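Local atomic coordinates of PAC2 family protein (Mycobacterium tuberculosis, PDB entry 2WAM), a protein that is of unknown function but belongs to the PAC2 family and represents a duplicated gene family in actinobacteria. Residues G47-E52 against A99-D104; P129-Y134 against L150-K155; H70-F75 against S218-L223; D62-V67 against G171-I176. All coordinates share one frame; numbering follows the deposited sequence.

Interaction 1 (G47-E52 against A99-D104)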
loop_
_atom_site.group_PDB
_atom_site.type_symbol
_atom_site.label_atom_id
_atom_site.label_comp_id
_atom_site.label_asym_id
_atom_site.label_seq_id
_atom_site.Cartn_x
_atom_site.Cartn_y
_atom_site.Cartn_z
ATOM N N GLY A 47 -6.372 -2.022 6.499
ATOM C CA GLY A 47 -5.863 -3.137 7.259
ATOM C C GLY A 47 -6.117 -3.037 8.753
ATOM O O GLY A 47 -5.562 -3.830 9.521
ATOM N N MET A 48 -6.935 -2.072 9.179
ATOM C CA MET A 48 -7.220 -1.941 10.600
ATOM C C MET A 48 -8.697 -1.747 10.958
ATOM O O MET A 48 -9.208 -2.426 11.842
ATOM C CB MET A 48 -6.369 -0.845 11.237
ATOM C CG MET A 48 -6.367 -0.936 12.755
ATOM S SD MET A 48 -5.671 -2.499 13.366
ATOM C CE MET A 48 -6.782 -2.706 14.711
ATOM N N TYR A 49 -9.370 -0.807 10.293
ATOM C CA TYR A 49 -10.791 -0.591 10.533
ATOM C C TYR A 49 -11.459 0.217 9.441
ATOM O O TYR A 49 -10.837 1.083 8.830
ATOM C CB TYR A 49 -11.033 0.088 11.888
ATOM C CG TYR A 49 -10.530 1.522 11.984
ATOM C CD1 TYR A 49 -11.298 2.593 11.519
ATOM C CD2 TYR A 49 -9.306 1.809 12.562
ATOM C CE1 TYR A 49 -10.854 3.904 11.623
ATOM C CE2 TYR A 49 -8.851 3.116 12.662
ATOM C CZ TYR A 49 -9.623 4.160 12.194
ATOM O OH TYR A 49 -9.152 5.451 12.302
ATOM N N GLU A 50 -12.732 -0.093 9.203
ATOM C CA GLU A 50 -13.622 0.739 8.411
ATOM C C GLU A 50 -14.522 1.561 9.332
ATOM O O GLU A 50 -15.092 1.042 10.301
ATOM C CB GLU A 50 -14.516 -0.124 7.541
ATOM C CG GLU A 50 -13.835 -0.801 6.383
ATOM C CD GLU A 50 -14.816 -1.125 5.260
ATOM O OE1 GLU A 50 -16.029 -0.813 5.402
ATOM O OE2 GLU A 50 -14.365 -1.682 4.233
ATOM N N LEU A 51 -14.656 2.843 9.025
ATOM C CA LEU A 51 -15.651 3.679 9.682
ATOM C C LEU A 51 -17.035 3.482 9.091
ATOM O O LEU A 51 -17.189 3.338 7.884
ATOM C CB LEU A 51 -15.271 5.146 9.541
ATOM C CG LEU A 51 -14.154 5.550 10.484
ATOM C CD1 LEU A 51 -13.778 6.991 10.250
ATOM C CD2 LEU A 51 -14.601 5.302 11.931
ATOM N N GLU A 52 -18.041 3.473 9.949
ATOM C CA GLU A 52 -19.424 3.632 9.512
ATOM C C GLU A 52 -19.749 5.131 9.555
ATOM O O GLU A 52 -20.327 5.616 10.522
ATOM C CB GLU A 52 -20.346 2.871 10.449
ATOM C CG GLU A 52 -21.788 2.824 10.001
ATOM C CD GLU A 52 -22.030 1.736 8.986
ATOM O OE1 GLU A 52 -21.048 1.301 8.335
ATOM O OE2 GLU A 52 -23.200 1.312 8.851
ATOM N N ALA A 99 -17.051 1.626 14.058
ATOM C CA ALA A 99 -15.918 1.083 13.305
ATOM C C ALA A 99 -15.830 -0.449 13.384
ATOM O O ALA A 99 -15.927 -1.032 14.469
ATOM C CB ALA A 99 -14.612 1.722 13.779
ATOM N N SER A 100 -15.664 -1.094 12.232
ATOM C CA SER A 100 -15.389 -2.531 12.196
ATOM C C SER A 100 -13.898 -2.707 12.080
ATOM O O SER A 100 -13.292 -2.233 11.119
ATOM C CB SER A 100 -16.019 -3.215 10.975
ATOM O OG SER A 100 -17.322 -2.742 10.738
ATOM N N PHE A 101 -13.301 -3.406 13.036
ATOM C CA PHE A 101 -11.887 -3.713 12.913
ATOM C C PHE A 101 -11.668 -4.918 12.002
ATOM O O PHE A 101 -12.560 -5.751 11.811
ATOM C CB PHE A 101 -11.242 -3.864 14.280
ATOM C CG PHE A 101 -11.140 -2.566 15.030
ATOM C CD1 PHE A 101 -12.214 -2.089 15.769
ATOM C CD2 PHE A 101 -9.985 -1.810 14.979
ATOM C CE1 PHE A 101 -12.126 -0.885 16.449
ATOM C CE2 PHE A 101 -9.887 -0.607 15.659
ATOM C CZ PHE A 101 -10.957 -0.142 16.391
ATOM N N ALA A 102 -10.489 -4.967 11.402
ATOM C CA ALA A 102 -10.124 -6.022 10.479
ATOM C C ALA A 102 -9.746 -7.289 11.251
ATOM O O ALA A 102 -8.575 -7.685 11.307
ATOM C CB ALA A 102 -8.962 -5.549 9.591
ATOM N N ILE A 103 -10.741 -7.917 11.863
ATOM C CA ILE A 103 -10.495 -9.116 12.652
ATOM C C ILE A 103 -9.823 -10.188 11.777
ATOM O O ILE A 103 -8.928 -10.894 12.243
ATOM C CB ILE A 103 -11.800 -9.614 13.343
ATOM C CG1 ILE A 103 -11.529 -10.771 14.315
ATOM C CG2 ILE A 103 -12.827 -10.018 12.310
ATOM C CD1 ILE A 103 -10.369 -10.537 15.276
ATOM N N ASP A 104 -10.216 -10.280 10.505
ATOM C CA ASP A 104 -9.571 -11.214 9.585
ATOM C C ASP A 104 -8.050 -11.019 9.449
ATOM O O ASP A 104 -7.319 -11.970 9.150
ATOM C CB ASP A 104 -10.231 -11.188 8.211
ATOM C CG ASP A 104 -9.797 -12.365 7.323
ATOM O OD1 ASP A 104 -9.971 -13.533 7.741
ATOM O OD2 ASP A 104 -9.293 -12.125 6.198
#
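Tyr-49 and Phe-101 form an antiparallel non-hydrogen-bonded pair, their side chains lying side by side and pointing the same way. The rings meet obliquely, with planes 58° apart, while Tyr-49 CB stands over one face of the Phe-101 ring, toward its rim and 4.1 Å from the centroid. Tyr-49 CG sits between its own N and carbonyl carbon (chi1 67°), which leads the phenol along the strand until CD1 is 4.1 Å from Ala-99 CB. That methyl also meets Leu-51 CD2 at 4.0 Å. From the other end Met-48 crosses Phe-101, its chain bent at chi2 and chi3 to bring CE to the CD2 corner of the ring. Between the strands, Glu-50 and Ser-100 are a hydrogen-bonded pair, with Glu-50 N to Ser-100 O and Ser-100 N to Glu-50 O both 2.9 Å; their side chains occupy the other face. Ala-102 N adds a bond to Met-48 O. Helix 156-169 packs against Met-48 and Tyr-49, and Phe-159 meets the Phe-101 ring edge-to-face. The three backbone bonds satisfy the facing polar groups, leaving an aromatic and aliphatic face for burial against the helix and, at Tyr-49 and Leu-51, a neighbouring subunit, whereas Glu-50 on the reverse face is exposed.

Interaction 2 (P129-Y134 against L150-K155); sequences PELSLY and LEPDLK
Leu-150 meets Glu-130 through the backbone and Pro-129 through its side chain, while Leu-131 packs against the Leu-150 carbonyl and Pro-152. The single hydrogen bond between the segments runs from Leu-150 N to Glu-130 O, 3.0 Å long and fairly straight at 158°. It carries on the pairing of Ser-132 with Ala-148 in the same register.

Side-chain packing gathers round this bond. Pro-129 CB touches Leu-150 CD1 at 3.6 Å. Leu-131 holds its CG anti to the backbone N (chi1 -177°), which sends the isobutyl group across the gap: CD1 rests against the carbonyl oxygen Leu-150 O at 3.6 Å, and CD2 is 3.9 Å from Pro-152 CG, the two side chains crossing at about a right angle. Phe-159 packs on both Leu-131 and Pro-152.

Charged groups lie outside this apolar patch. Glu-130 starts away from 150-155; its OE1 accepts from Tyr-134 OH on the syn side, and OE2 forms a salt bridge with Lys-90, so both oxygens are held. Along the loop, Glu-151 pairs with Arg-110 and Arg-113 of a neighbouring subunit, and Asp-153 bridges Arg-112 of its own chain and Arg-110 of that subunit.

The arrangement is that of the open end of a beta hairpin, strands 131-137 and 143-148, whose second arm turns off through Pro-152 toward Lys-155, the N-cap of helix 156-169.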
loop_
_atom_site.group_PDB
_atom_site.type_symbol
_atom_site.label_atom_id
_atom_site.label_comp_id
_atom_site.label_asym_id
_atom_site.label_seq_id
_atom_site.Cartn_x
_atom_site.Cartn_y
_atom_site.Cartn_z
ATOM N N PRO A 129 -16.191 -14.262 13.866
ATOM C CA PRO A 129 -15.556 -13.411 14.871
ATOM C C PRO A 129 -15.760 -11.924 14.585
ATOM O O PRO A 129 -15.660 -11.501 13.441
ATOM C CB PRO A 129 -14.071 -13.778 14.727
ATOM C CG PRO A 129 -13.948 -14.305 13.352
ATOM C CD PRO A 129 -15.192 -15.110 13.191
ATOM N N GLU A 130 -16.032 -11.145 15.624
ATOM C CA GLU A 130 -16.192 -9.710 15.483
ATOM C C GLU A 130 -15.148 -9.009 16.328
ATOM O O GLU A 130 -14.644 -9.560 17.304
ATOM C CB GLU A 130 -17.591 -9.246 15.925
ATOM C CG GLU A 130 -17.778 -9.171 17.463
ATOM C CD GLU A 130 -18.535 -7.920 17.936
ATOM O OE1 GLU A 130 -18.856 -7.059 17.092
ATOM O OE2 GLU A 130 -18.802 -7.788 19.153
ATOM N N LEU A 131 -14.812 -7.797 15.917
ATOM C CA LEU A 131 -14.062 -6.852 16.732
ATOM C C LEU A 131 -14.539 -5.489 16.250
ATOM O O LEU A 131 -14.203 -5.060 15.125
ATOM C CB LEU A 131 -12.536 -7.006 16.576
ATOM C CG LEU A 131 -11.734 -6.058 17.485
ATOM C CD1 LEU A 131 -12.255 -6.102 18.924
ATOM C CD2 LEU A 131 -10.240 -6.346 17.458
ATOM N N SER A 132 -15.353 -4.838 17.084
ATOM C CA SER A 132 -16.051 -3.616 16.684
ATOM C C SER A 132 -16.086 -2.489 17.726
ATOM O O SER A 132 -16.034 -2.722 18.936
ATOM C CB SER A 132 -17.469 -3.956 16.223
ATOM O OG SER A 132 -17.443 -4.695 15.005
ATOM N N LEU A 133 -16.156 -1.257 17.234
ATOM C CA LEU A 133 -16.402 -0.112 18.096
ATOM C C LEU A 133 -17.837 0.352 17.885
ATOM O O LEU A 133 -18.187 0.787 16.788
ATOM C CB LEU A 133 -15.424 1.026 17.778
ATOM C CG LEU A 133 -15.583 2.291 18.631
ATOM C CD1 LEU A 133 -15.442 1.974 20.099
ATOM C CD2 LEU A 133 -14.584 3.328 18.230
ATOM N N TYR A 134 -18.659 0.250 18.929
ATOM C CA TYR A 134 -20.067 0.682 18.883
ATOM C C TYR A 134 -20.358 1.999 19.610
ATOM O O TYR A 134 -19.697 2.343 20.587
ATOM C CB TYR A 134 -20.973 -0.383 19.505
ATOM C CG TYR A 134 -20.921 -1.721 18.821
ATOM C CD1 TYR A 134 -20.134 -2.745 19.323
ATOM C CD2 TYR A 134 -21.663 -1.963 17.673
ATOM C CE1 TYR A 134 -20.082 -3.975 18.706
ATOM C CE2 TYR A 134 -21.619 -3.185 17.051
ATOM C CZ TYR A 134 -20.827 -4.195 17.577
ATOM O OH TYR A 134 -20.776 -5.421 16.955
ATOM N N LEU A 150 -13.320 -10.211 19.864
ATOM C CA LEU A 150 -12.154 -11.028 20.218
ATOM C C LEU A 150 -10.919 -10.179 20.468
ATOM O O LEU A 150 -10.630 -9.267 19.707
ATOM C CB LEU A 150 -11.824 -12.021 19.099
ATOM C CG LEU A 150 -12.966 -12.917 18.635
ATOM C CD1 LEU A 150 -12.438 -14.119 17.893
ATOM C CD2 LEU A 150 -13.771 -13.368 19.824
ATOM N N GLU A 151 -10.183 -10.489 21.527
ATOM C CA GLU A 151 -8.808 -10.006 21.645
ATOM C C GLU A 151 -8.004 -10.495 20.438
ATOM O O GLU A 151 -7.978 -11.692 20.152
ATOM C CB GLU A 151 -8.180 -10.527 22.933
ATOM C CG GLU A 151 -6.729 -10.147 23.142
ATOM C CD GLU A 151 -6.136 -10.854 24.341
ATOM O OE1 GLU A 151 -6.168 -12.099 24.362
ATOM O OE2 GLU A 151 -5.654 -10.174 25.268
ATOM N N PRO A 152 -7.356 -9.572 19.714
ATOM C CA PRO A 152 -6.518 -9.965 18.575
ATOM C C PRO A 152 -5.301 -10.809 18.999
ATOM O O PRO A 152 -4.872 -10.734 20.145
ATOM C CB PRO A 152 -6.039 -8.622 17.996
ATOM C CG PRO A 152 -6.785 -7.540 18.729
ATOM C CD PRO A 152 -7.263 -8.133 20.016
ATOM N N ASP A 153 -4.761 -11.608 18.085
ATOM C CA ASP A 153 -3.489 -12.290 18.322
ATOM C C ASP A 153 -2.349 -11.397 17.841
ATOM O O ASP A 153 -1.282 -11.346 18.444
ATOM C CB ASP A 153 -3.419 -13.621 17.567
ATOM C CG ASP A 153 -4.445 -14.606 18.035
ATOM O OD1 ASP A 153 -5.566 -14.584 17.506
ATOM O OD2 ASP A 153 -4.128 -15.410 18.929
ATOM N N LEU A 154 -2.602 -10.693 16.747
ATOM C CA LEU A 154 -1.580 -9.930 16.057
ATOM C C LEU A 154 -1.688 -8.435 16.295
ATOM O O LEU A 154 -2.739 -7.938 16.702
ATOM C CB LEU A 154 -1.692 -10.196 14.561
ATOM C CG LEU A 154 -1.731 -11.675 14.200
ATOM C CD1 LEU A 154 -1.813 -11.832 12.703
ATOM C CD2 LEU A 154 -0.499 -12.399 14.759
ATOM N N LYS A 155 -0.581 -7.738 16.052
ATOM C CA LYS A 155 -0.546 -6.279 15.906
ATOM C C LYS A 155 -1.145 -5.432 17.030
ATOM O O LYS A 155 -1.874 -4.478 16.749
ATOM C CB LYS A 155 -1.256 -5.898 14.617
ATOM C CG LYS A 155 -0.595 -6.416 13.386
ATOM C CD LYS A 155 -1.596 -6.500 12.262
ATOM C CE LYS A 155 -0.900 -6.756 10.949
ATOM N NZ LYS A 155 -1.852 -7.356 10.021
#

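Interaction 3 (H70-F75 against S218-L223)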
loop_
_atom_site.group_PDB
_atom_site.type_symbol
_atom_site.label_atom_id
_atom_site.label_comp_id
_atom_site.label_asym_id
_atom_site.label_seq_id
_atom_site.Cartn_x
_atom_site.Cartn_y
_atom_site.Cartn_z
ATOM N N HIS A 70 -14.257 -1.002 27.096
ATOM C CA HIS A 70 -13.663 -2.077 26.288
ATOM C C HIS A 70 -13.842 -3.455 26.921
ATOM O O HIS A 70 -13.562 -3.662 28.112
ATOM C CB HIS A 70 -12.190 -1.807 25.878
ATOM C CG HIS A 70 -11.271 -1.453 27.010
ATOM N ND1 HIS A 70 -10.241 -2.276 27.418
ATOM C CD2 HIS A 70 -11.191 -0.345 27.788
ATOM C CE1 HIS A 70 -9.579 -1.699 28.407
ATOM N NE2 HIS A 70 -10.136 -0.525 28.652
ATOM N N ALA A 71 -14.323 -4.385 26.100
ATOM C CA ALA A 71 -14.623 -5.746 26.536
ATOM C C ALA A 71 -14.147 -6.760 25.508
ATOM O O ALA A 71 -14.820 -7.000 24.511
ATOM C CB ALA A 71 -16.122 -5.901 26.772
ATOM N N LEU A 72 -12.992 -7.366 25.770
ATOM C CA LEU A 72 -12.355 -8.266 24.815
ATOM C C LEU A 72 -12.201 -9.698 25.348
ATOM O O LEU A 72 -11.815 -9.918 26.496
ATOM C CB LEU A 72 -11.004 -7.686 24.354
ATOM C CG LEU A 72 -11.025 -6.256 23.790
ATOM C CD1 LEU A 72 -9.634 -5.770 23.435
ATOM C CD2 LEU A 72 -11.943 -6.162 22.580
ATOM N N GLU A 73 -12.511 -10.669 24.498
ATOM C CA GLU A 73 -12.480 -12.072 24.883
ATOM C C GLU A 73 -11.246 -12.760 24.330
ATOM O O GLU A 73 -10.826 -12.476 23.215
ATOM C CB GLU A 73 -13.713 -12.790 24.351
ATOM C CG GLU A 73 -14.977 -11.976 24.410
ATOM C CD GLU A 73 -16.076 -12.582 23.570
ATOM O OE1 GLU A 73 -16.029 -13.809 23.327
ATOM O OE2 GLU A 73 -16.981 -11.831 23.156
ATOM N N GLY A 74 -10.686 -13.684 25.103
ATOM C CA GLY A 74 -9.508 -14.413 24.673
ATOM C C GLY A 74 -8.361 -14.366 25.667
ATOM O O GLY A 74 -7.436 -15.170 25.588
ATOM N N PHE A 75 -8.426 -13.430 26.609
ATOM C CA PHE A 75 -7.412 -13.309 27.647
ATOM C C PHE A 75 -7.772 -14.167 28.856
ATOM O O PHE A 75 -7.199 -15.223 29.073
ATOM C CB PHE A 75 -7.248 -11.845 28.067
ATOM C CG PHE A 75 -6.282 -11.641 29.206
ATOM C CD1 PHE A 75 -6.599 -10.791 30.251
ATOM C CD2 PHE A 75 -5.061 -12.302 29.233
ATOM C CE1 PHE A 75 -5.721 -10.602 31.292
ATOM C CE2 PHE A 75 -4.182 -12.120 30.271
ATOM C CZ PHE A 75 -4.506 -11.270 31.301
ATOM N N SER A 218 -2.370 -8.168 28.414
ATOM C CA SER A 218 -3.489 -8.400 27.504
ATOM C C SER A 218 -3.766 -7.143 26.667
ATOM O O SER A 218 -3.384 -6.037 27.046
ATOM C CB SER A 218 -4.733 -8.814 28.288
ATOM O OG SER A 218 -5.247 -7.744 29.069
ATOM N N ALA A 219 -4.431 -7.301 25.533
ATOM C CA ALA A 219 -4.734 -6.144 24.700
ATOM C C ALA A 219 -5.496 -5.073 25.477
ATOM O O ALA A 219 -5.203 -3.885 25.349
ATOM C CB ALA A 219 -5.499 -6.557 23.452
ATOM N N SER A 220 -6.467 -5.497 26.282
ATOM C CA SER A 220 -7.227 -4.567 27.124
ATOM C C SER A 220 -6.335 -3.871 28.140
ATOM O O SER A 220 -6.394 -2.658 28.293
ATOM C CB SER A 220 -8.383 -5.270 27.846
ATOM O OG SER A 220 -9.599 -5.147 27.127
ATOM N N ASN A 221 -5.501 -4.634 28.834
ATOM C CA ASN A 221 -4.609 -4.027 29.809
ATOM C C ASN A 221 -3.600 -3.097 29.162
ATOM O O ASN A 221 -3.348 -1.995 29.652
ATOM C CB ASN A 221 -3.877 -5.089 30.623
ATOM C CG ASN A 221 -4.763 -5.745 31.656
ATOM O OD1 ASN A 221 -5.817 -5.209 32.033
ATOM N ND2 ASN A 221 -4.341 -6.924 32.123
ATOM N N LEU A 222 -3.007 -3.549 28.062
ATOM C CA LEU A 222 -2.025 -2.730 27.373
ATOM C C LEU A 222 -2.691 -1.470 26.822
ATOM O O LEU A 222 -2.077 -0.408 26.806
ATOM C CB LEU A 222 -1.316 -3.515 26.272
ATOM C CG LEU A 222 -0.041 -2.876 25.719
ATOM C CD1 LEU A 222 0.988 -2.655 26.823
ATOM C CD2 LEU A 222 0.549 -3.725 24.607
ATOM N N LEU A 223 -3.955 -1.581 26.410
ATOM C CA LEU A 223 -4.689 -0.417 25.923
ATOM C C LEU A 223 -4.834 0.599 27.038
ATOM O O LEU A 223 -4.567 1.788 26.861
ATOM C CB LEU A 223 -6.071 -0.812 25.418
ATOM C CG LEU A 223 -7.024 0.352 25.108
ATOM C CD1 LEU A 223 -6.508 1.210 23.949
ATOM C CD2 LEU A 223 -8.411 -0.197 24.807
HETATM O O HOH W 1 -11.556 -6.763 28.134
#
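Strand 70-73, with Leu-72 opposite Ser-220, passes 9.1 Å from the axis of helix 219-223 at 149°, the two running roughly antiparallel. Ser-220 is the polar centre. Its OG lies at the edge of the His-70 ring, near the ring plane and 3.0 Å from ND1, in a hydrogen bond that either atom could donate. The same hydroxyl contacts a water at 2.7 Å, and that water accepts from Leu-72 N at 2.8 Å, so strand and helix are also joined through solvent.

The His-70 ring is further placed by Leu-223, which approaches from the opposite direction and sets CD2 over the ring centre, 3.8 Å from the centroid. Leu-72 CD1 reaches Ala-219 CB at 4.2 Å. Beyond the strand, Phe-75 has CG anti to its N (chi1 176°), carrying the ring over to the helix start, where Ser-218 CB sits squarely over one face. Ser-218 is the N-cap: its OG accepts from Asn-221 N at 3.1 Å.

Glu-151 adds a bond from Ala-219 N to its OE2. Arg-113 of a neighbouring subunit packs on both Phe-75 and Ser-218. A helix N terminus resting at the C-terminal end of a central strand, here 67-73 between its parallel neighbours 143-148 and 174-183, is a familiar feature of layered alpha/beta folds.

Interaction 4 (D62-V67 against G171-I176)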
loop_
_atom_site.group_PDB
_atom_site.type_symbol
_atom_site.label_atom_id
_atom_site.label_comp_id
_atom_site.label_asym_id
_atom_site.label_seq_id
_atom_site.Cartn_x
_atom_site.Cartn_y
_atom_site.Cartn_z
ATOM N N ASP A 62 -24.635 18.092 28.208
ATOM C CA ASP A 62 -23.786 19.122 28.817
ATOM C C ASP A 62 -22.437 19.384 28.112
ATOM O O ASP A 62 -21.559 20.041 28.677
ATOM C CB ASP A 62 -23.544 18.802 30.296
ATOM C CG ASP A 62 -22.666 17.578 30.496
ATOM O OD1 ASP A 62 -21.710 17.652 31.298
ATOM O OD2 ASP A 62 -22.925 16.540 29.851
ATOM N N GLY A 63 -22.271 18.875 26.890
ATOM C CA GLY A 63 -21.059 19.114 26.115
ATOM C C GLY A 63 -19.891 18.218 26.499
ATOM O O GLY A 63 -18.806 18.276 25.911
ATOM N N ARG A 64 -20.133 17.379 27.499
ATOM C CA ARG A 64 -19.159 16.429 28.025
ATOM C C ARG A 64 -18.933 15.273 27.033
ATOM O O ARG A 64 -19.831 14.902 26.282
ATOM C CB ARG A 64 -19.722 15.895 29.333
ATOM C CG ARG A 64 -18.758 15.424 30.388
ATOM C CD ARG A 64 -19.595 15.136 31.647
ATOM N NE ARG A 64 -18.960 14.249 32.615
ATOM C CZ ARG A 64 -17.884 14.576 33.322
ATOM N NH1 ARG A 64 -17.314 15.763 33.150
ATOM N NH2 ARG A 64 -17.373 13.714 34.190
ATOM N N GLY A 65 -17.738 14.699 27.027
ATOM C CA GLY A 65 -17.443 13.622 26.099
ATOM C C GLY A 65 -17.914 12.257 26.571
ATOM O O GLY A 65 -18.230 12.080 27.752
ATOM N N PRO A 66 -17.943 11.277 25.651
ATOM C CA PRO A 66 -18.364 9.892 25.904
ATOM C C PRO A 66 -17.385 9.084 26.764
ATOM O O PRO A 66 -16.176 9.286 26.727
ATOM C CB PRO A 66 -18.393 9.262 24.506
ATOM C CG PRO A 66 -18.025 10.335 23.545
ATOM C CD PRO A 66 -17.377 11.431 24.303
ATOM N N VAL A 67 -17.937 8.155 27.529
ATOM C CA VAL A 67 -17.169 7.097 28.167
ATOM C C VAL A 67 -16.890 5.987 27.135
ATOM O O VAL A 67 -17.731 5.691 26.280
ATOM C CB VAL A 67 -17.955 6.537 29.373
ATOM C CG1 VAL A 67 -17.434 5.191 29.803
ATOM C CG2 VAL A 67 -17.906 7.524 30.517
ATOM N N GLY A 171 -13.716 12.306 21.323
ATOM C CA GLY A 171 -13.934 13.080 22.534
ATOM C C GLY A 171 -13.968 12.323 23.849
ATOM O O GLY A 171 -14.370 12.869 24.875
ATOM N N VAL A 172 -13.527 11.074 23.829
ATOM C CA VAL A 172 -13.562 10.221 25.011
ATOM C C VAL A 172 -12.946 10.867 26.248
ATOM O O VAL A 172 -11.851 11.427 26.190
ATOM C CB VAL A 172 -12.884 8.870 24.729
ATOM C CG1 VAL A 172 -12.577 8.132 26.030
ATOM C CG2 VAL A 172 -13.769 8.045 23.818
ATOM N N ARG A 173 -13.648 10.772 27.371
ATOM C CA ARG A 173 -13.217 11.429 28.601
ATOM C C ARG A 173 -12.770 10.436 29.680
ATOM O O ARG A 173 -12.214 10.822 30.709
ATOM C CB ARG A 173 -14.342 12.310 29.145
ATOM C CG ARG A 173 -15.481 11.517 29.759
ATOM C CD ARG A 173 -16.596 12.407 30.276
ATOM N NE ARG A 173 -17.770 11.629 30.680
ATOM C CZ ARG A 173 -17.850 10.971 31.831
ATOM N NH1 ARG A 173 -16.829 10.989 32.688
ATOM N NH2 ARG A 173 -18.943 10.292 32.126
ATOM N N GLN A 174 -13.011 9.158 29.427
ATOM C CA GLN A 174 -12.746 8.106 30.401
ATOM C C GLN A 174 -12.841 6.748 29.713
ATOM O O GLN A 174 -13.769 6.498 28.948
ATOM C CB GLN A 174 -13.761 8.179 31.536
ATOM C CG GLN A 174 -13.569 7.147 32.622
ATOM C CD GLN A 174 -14.592 7.300 33.741
ATOM O OE1 GLN A 174 -15.727 6.840 33.624
ATOM N NE2 GLN A 174 -14.187 7.937 34.837
ATOM N N THR A 175 -11.875 5.879 29.983
ATOM C CA THR A 175 -11.829 4.561 29.375
ATOM C C THR A 175 -11.903 3.486 30.447
ATOM O O THR A 175 -11.029 3.397 31.301
ATOM C CB THR A 175 -10.550 4.376 28.537
ATOM O OG1 THR A 175 -10.514 5.368 27.509
ATOM C CG2 THR A 175 -10.531 2.999 27.891
ATOM N N ILE A 176 -12.958 2.676 30.388
ATOM C CA ILE A 176 -13.229 1.649 31.391
ATOM C C ILE A 176 -13.045 0.246 30.809
ATOM O O ILE A 176 -13.743 -0.132 29.873
ATOM C CB ILE A 176 -14.680 1.746 31.916
ATOM C CG1 ILE A 176 -15.017 3.170 32.336
ATOM C CG2 ILE A 176 -14.917 0.775 33.057
ATOM C CD1 ILE A 176 -16.378 3.307 32.943
#
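Arg-64 crosses obliquely over the Arg-173 guanidinium, NE above its centre and the planes 32° apart, while Arg-173 CD lies over the Arg-64 group toward its rim. Arg-64 NH2 and Arg-173 NH1, 3.2 Å apart, are both donors, so no hydrogen bond links them; like charges this close would probably be unfavourable unless screened. Val-67 CG2 covers the opposite face of the Arg-173 guanidinium, 3.4 Å from NH2. Gly-65 O lies at its edge, 3.0 Å from NE.

The next layer is backbone. Arg-173 N donates to Pro-66 O at 3.0 Å (161°), and with CG between its N and carbonyl carbon (chi1 73°) the extended side chain runs back along Gly-65. Gly-65 CA meets Gly-171 O at 3.4 Å in a CA-H...O contact; Gly-171 ends helix 156-169 in a Schellman motif. Val-67 CG1 touches Ile-176 CD1 at 3.8 Å, and Gln-174, whose NE2 bonds Glu-233, packs its OE1 end near Val-67 CG2.

The contact stands where strands 67-73 and 174-183 set out as parallel neighbours. Strand 143-148 flanks Val-67, strand 234-242 follows beyond 174-183, and helix 251-265 packs on Gln-174 and Ile-176.

How the interactions relate
From the N terminus, 47-52, 62-67 and 70-75 come first, opening interactions 1, 4 and 3 in turn. Interaction 1 closes first, at 99-104, joining the early strand 49-51 to strand 94-101. Interaction 2 then opens and closes as a short loop, 129-134 to 150-155, lying wholly within the spans of interactions 3 and 4. Interaction 4 closes at 171-176 and interaction 3 at 218-223, so interactions 1, 3 and 4 all cross one another. One mixed sheet connects all four: strands 94-101 and 131-137 join interactions 1 and 2, strands 67-73 and 174-183 join 3 and 4, and Glu-151 N bonds Glu-73 O between 2 and 3.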